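Local coordinates for fluoroacetyl-CoA-specific thioesterase-like domain-containing protein (Thermanaerovibrio acidaminovorans, PDB 3QOO), which is of unknown function but adopts the hot-dog fold and, as a member of the fluoroacetyl-CoA-specific thioesterase family, may bind or hydrolyse acyl-CoA thioesters, at the interface of chains A and B. Numbering follows the deposited sequence. Chains: chain A/B, Uncharacterized protein.

Contact 1: the interface of chains A and B. Residues chain A 65-67, 127, 131; chain B 35, 38, 78.
The delta-methyl CD2 of B:Leu35 lies between two side chains of the partner in this hydrophobic patch of a hot-dog-fold dimer, 3.8 Å from CD2 of A:Leu127 and 3.8 Å from CG2 of A:Val67. It thereby bridges strand 64-75 and the C-terminal helix 124-134 of chain A. The leucine side chains meet at about a right angle, which puts methyl against methyl rather than chain alongside chain. With CG1 of A:Val67 anti to the backbone N (chi1 178°), CG2 lies beside that N and anti to the carbonyl carbon, and it is CG2 that meets B:Leu35.

Next to this pair, the ring of B:Phe38 is met at its edge, in plane, by CD2 of A:Leu127, with 4.0 Å between that methyl and CE2. The other branch, CD1, lies at a similar distance from the same ring carbon. One ring face is turned to its own chain, where the carbonyl oxygen O of B:Leu35 stands 4.2 Å above the ring plane, over the centre.

Further along helix 124-134, one turn beyond A:Leu127, CG2 of A:Val131 touches the pyrrolidine of B:Pro78 at CG, 3.9 Å away. At the opposite margin the strand backbone takes over: the carbonyl oxygen O of A:Ser66 is 3.5 Å from CD1 of B:Leu35, a polar atom facing a methyl.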
# COMPACT_ATOMS: atom_id res chain seq x y z
N VAL A 65 2.30 -20.23 -6.70
CA VAL A 65 2.27 -18.79 -6.94
C VAL A 65 2.82 -18.09 -5.70
O VAL A 65 3.00 -18.70 -4.65
CB VAL A 65 0.84 -18.28 -7.28
CG1 VAL A 65 0.31 -18.92 -8.63
CG2 VAL A 65 -0.08 -18.52 -6.10
N SER A 66 3.03 -16.77 -5.79
CA SER A 66 3.42 -15.99 -4.62
C SER A 66 2.26 -15.14 -4.11
O SER A 66 1.38 -14.77 -4.88
CB SER A 66 4.64 -15.08 -4.90
OG SER A 66 4.34 -14.03 -5.77
N VAL A 67 2.28 -14.85 -2.81
CA VAL A 67 1.25 -14.03 -2.19
C VAL A 67 1.95 -13.00 -1.32
O VAL A 67 2.87 -13.31 -0.63
CB VAL A 67 0.29 -14.89 -1.35
CG1 VAL A 67 -0.72 -14.04 -0.69
CG2 VAL A 67 -0.44 -15.93 -2.22
N LEU A 127 -4.00 -22.79 -1.13
CA LEU A 127 -4.54 -21.44 -0.98
C LEU A 127 -6.07 -21.45 -1.14
O LEU A 127 -6.80 -20.88 -0.34
CB LEU A 127 -3.91 -20.50 -2.02
CG LEU A 127 -4.44 -19.08 -2.07
CD1 LEU A 127 -4.24 -18.36 -0.75
CD2 LEU A 127 -3.78 -18.29 -3.19
N VAL A 131 -8.99 -20.40 1.79
CA VAL A 131 -10.08 -19.45 1.59
C VAL A 131 -11.41 -20.15 1.83
O VAL A 131 -12.29 -19.61 2.49
CB VAL A 131 -10.02 -18.85 0.17
CG1 VAL A 131 -11.18 -17.92 -0.12
CG2 VAL A 131 -8.68 -18.10 -0.02
N LEU B 35 -4.71 -14.57 -7.70
CA LEU B 35 -5.12 -13.99 -6.42
C LEU B 35 -6.40 -13.18 -6.52
O LEU B 35 -6.66 -12.36 -5.67
CB LEU B 35 -3.98 -13.12 -5.90
CG LEU B 35 -2.62 -13.84 -5.85
CD1 LEU B 35 -1.60 -12.96 -5.20
CD2 LEU B 35 -2.75 -15.22 -5.12
N PHE B 38 -9.35 -12.59 -3.35
CA PHE B 38 -9.29 -11.86 -2.09
C PHE B 38 -8.64 -10.50 -2.20
O PHE B 38 -7.96 -10.17 -3.17
CB PHE B 38 -8.62 -12.74 -1.03
CG PHE B 38 -7.26 -13.27 -1.42
CD1 PHE B 38 -6.13 -12.53 -1.17
CD2 PHE B 38 -7.14 -14.54 -1.95
CE1 PHE B 38 -4.90 -13.03 -1.48
CE2 PHE B 38 -5.92 -15.05 -2.27
CZ PHE B 38 -4.79 -14.31 -2.04
N PRO B 78 -6.99 -14.23 4.34
CA PRO B 78 -7.65 -13.74 3.15
C PRO B 78 -9.04 -13.16 3.43
O PRO B 78 -9.86 -13.79 4.09
CB PRO B 78 -7.71 -14.98 2.25
CG PRO B 78 -7.75 -16.15 3.23
CD PRO B 78 -6.76 -15.71 4.29

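Contact 2: the interface of chains A and B. Residues chain A 29, 31, 42; chain B 46, 50.
The aliphatic stem of A:Arg31 packs against helix 41-56 of chain B, with CB 3.6 Å from CA of B:Gln50 and CD 3.7 Å from CG of B:Glu46. This is a mixed apolar and polar patch between the two copies of the deposited dimer, in which B:Glu46 and B:Gln50 together hold the arginine. Beside it, the methyl CG2 of A:Thr29 lies 3.6 Å from the carboxylate carbon CD of B:Glu46, the two side chains crossing at about a right angle.

Bends at chi2 and chi3 (-50° and -57°) fold the arginine over the helix surface. Its NH2 and OE2 of B:Glu46 form a hydrogen bond and salt bridge in one, at 3.0 Å. The bond is bent (137° at H); separately, OE2 is met from above the carboxylate plane and lies tilted from the guanidinium plane. The amide of B:Gln50 covers one guanidinium face, its CD 3.4 Å above the plane and offset toward the rim. OE1 is close to NH1, but no N-H points at it.

At the rim, water 1 links O of A:Arg31 (3.2 Å) and O of B:Gln50 (2.8 Å). In the fold, 3-10 helix 28-30 and A:Arg31 of chain A lie against helix 41-56 of chain B, while A:Ala42, near the start of chain A's own helix 41-56, brings CB to 4.2 Å from CB of B:Glu46.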
# COMPACT_ATOMS: atom_id res chain seq x y z
N THR A 29 -6.77 7.35 -5.45
CA THR A 29 -6.52 6.46 -4.33
C THR A 29 -5.76 7.10 -3.15
O THR A 29 -5.51 6.44 -2.11
CB THR A 29 -5.82 5.21 -4.83
OG1 THR A 29 -4.74 5.57 -5.70
CG2 THR A 29 -6.82 4.35 -5.63
N ARG A 31 -7.51 9.25 -1.71
CA ARG A 31 -8.76 9.41 -0.93
C ARG A 31 -8.83 10.80 -0.28
O ARG A 31 -9.25 10.98 0.88
CB ARG A 31 -8.90 8.29 0.11
CG ARG A 31 -8.75 6.86 -0.46
CD ARG A 31 -9.63 6.62 -1.67
NE ARG A 31 -11.04 6.86 -1.43
CZ ARG A 31 -11.99 5.92 -1.33
NH1 ARG A 31 -13.26 6.29 -1.11
NH2 ARG A 31 -11.70 4.62 -1.43
N ALA A 42 -1.02 3.93 -2.37
CA ALA A 42 -1.61 2.70 -2.86
C ALA A 42 -1.13 2.40 -4.27
O ALA A 42 -0.88 1.22 -4.62
CB ALA A 42 -3.14 2.77 -2.85
N GLU B 46 -5.36 1.62 0.61
CA GLU B 46 -6.25 2.67 0.17
C GLU B 46 -7.31 2.97 1.26
O GLU B 46 -7.67 4.12 1.52
CB GLU B 46 -6.94 2.27 -1.13
CG GLU B 46 -7.88 3.30 -1.65
CD GLU B 46 -8.63 2.86 -2.88
OE1 GLU B 46 -8.26 1.83 -3.48
OE2 GLU B 46 -9.59 3.58 -3.24
N GLN B 50 -8.03 6.33 3.41
CA GLN B 50 -9.32 6.99 3.47
C GLN B 50 -9.74 7.32 4.89
O GLN B 50 -10.16 8.45 5.17
CB GLN B 50 -10.40 6.11 2.82
CG GLN B 50 -11.77 6.77 2.88
CD GLN B 50 -12.85 5.95 2.26
OE1 GLN B 50 -12.57 4.99 1.55
NE2 GLN B 50 -14.11 6.36 2.45
O HOH W 1 -11.25 10.11 3.18

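Contact 3: the interface of chains A and B. Residues chain A 76-78; chain B 130-131, 134.
A hydrogen bond ties B:Arg130 to the backbone before A:Pro78: its NH2 donates to the carbonyl oxygen O of A:Leu76 at 2.9 Å. The donor lies in the carbonyl plane, on a lone pair, with a C=O...N angle of 139°. The bond is nevertheless bent, 147° at H, and the acceptor is somewhat tilted from the guanidinium plane. B:Arg130 spans the gap with CG anti to the backbone N (chi1 -175°) and the chain extended as far as NE, carrying its charged end from the helix to the loop.

Face packing accompanies this bond. CD of A:Pro78 sits over the centre of the B:Arg130 guanidinium, 3.6 Å above its plane, so the proline ring supports the flat group while NH2 reaches past it to A:Leu76.

The remaining contacts are largely van der Waals. One turn further along the helix, B:Arg134 passes with CD 3.3 Å from the carbonyl oxygen O of A:Pro78. Its guanidinium reaches back to A:Ala77, where NH1 lies 3.4 Å from the methyl CB. The two arginines thus approach the Ala-Pro stretch from directions roughly at right angles, both from the side of the helix.

In the fold, the loop following strand 64-75 of chain A is clasped by the last turns of the C-terminal helix 124-134 of chain B.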
# COMPACT_ATOMS: atom_id res chain seq x y z
N LEU A 76 8.84 9.97 -0.76
CA LEU A 76 9.96 10.94 -0.73
C LEU A 76 9.60 12.26 -1.38
O LEU A 76 9.92 13.32 -0.84
CB LEU A 76 11.19 10.36 -1.41
CG LEU A 76 11.65 9.02 -0.83
CD1 LEU A 76 12.96 8.70 -1.52
CD2 LEU A 76 11.74 8.82 0.65
N ALA A 77 8.89 12.25 -2.49
CA ALA A 77 8.63 13.45 -3.22
C ALA A 77 7.47 13.19 -4.18
O ALA A 77 7.19 12.05 -4.55
CB ALA A 77 9.91 13.92 -3.97
N PRO A 78 6.75 14.27 -4.58
CA PRO A 78 5.56 14.06 -5.36
C PRO A 78 5.84 13.65 -6.81
O PRO A 78 6.63 14.28 -7.49
CB PRO A 78 4.85 15.42 -5.27
CG PRO A 78 5.98 16.42 -5.09
CD PRO A 78 6.90 15.68 -4.14
N ARG B 130 5.62 23.16 -4.00
CA ARG B 130 6.60 22.07 -4.06
C ARG B 130 6.47 21.34 -5.39
O ARG B 130 7.47 21.09 -6.06
CB ARG B 130 6.42 21.09 -2.90
CG ARG B 130 7.50 19.99 -2.86
CD ARG B 130 7.41 19.02 -1.71
NE ARG B 130 8.52 18.07 -1.79
CZ ARG B 130 8.60 16.92 -1.11
NH1 ARG B 130 7.64 16.54 -0.27
NH2 ARG B 130 9.65 16.13 -1.27
N VAL B 131 5.25 20.97 -5.74
CA VAL B 131 4.98 20.23 -6.97
C VAL B 131 5.41 21.06 -8.16
O VAL B 131 6.03 20.56 -9.09
CB VAL B 131 3.49 19.84 -7.06
CG1 VAL B 131 3.15 19.14 -8.36
CG2 VAL B 131 3.11 18.95 -5.86
N ARG B 134 9.35 21.24 -8.35
CA ARG B 134 9.97 19.97 -8.69
C ARG B 134 10.00 19.78 -10.19
O ARG B 134 11.03 19.42 -10.77
CB ARG B 134 9.27 18.79 -8.01
CG ARG B 134 9.88 17.47 -8.39
CD ARG B 134 9.24 16.31 -7.65
NE ARG B 134 9.95 15.10 -8.06
CZ ARG B 134 11.08 14.69 -7.52
NH1 ARG B 134 11.64 15.37 -6.54
NH2 ARG B 134 11.71 13.64 -8.00

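Between centres of C-alpha atoms, contact 2 lies about 22 Å from contact 1 and about 18 Å from contact 3, while contacts 1 and 3 are about 35 Å apart. Contacts 1 and 3 sample symmetry-related regions: A:Val131 meets B:Pro78 in contact 1 and B:Val131 meets A:Pro78 in contact 3, joining helix 124-134 to the loop after strand 64-75. Contact 2, between them, sets helix 41-56 of chain B against 3-10 helix 28-30 and A:Arg31 of chain A. The interface thus combines a central patch with a C-terminal helix over the partner at each end, as fits a hot-dog dimer, although the crystal alone does not show the solution state.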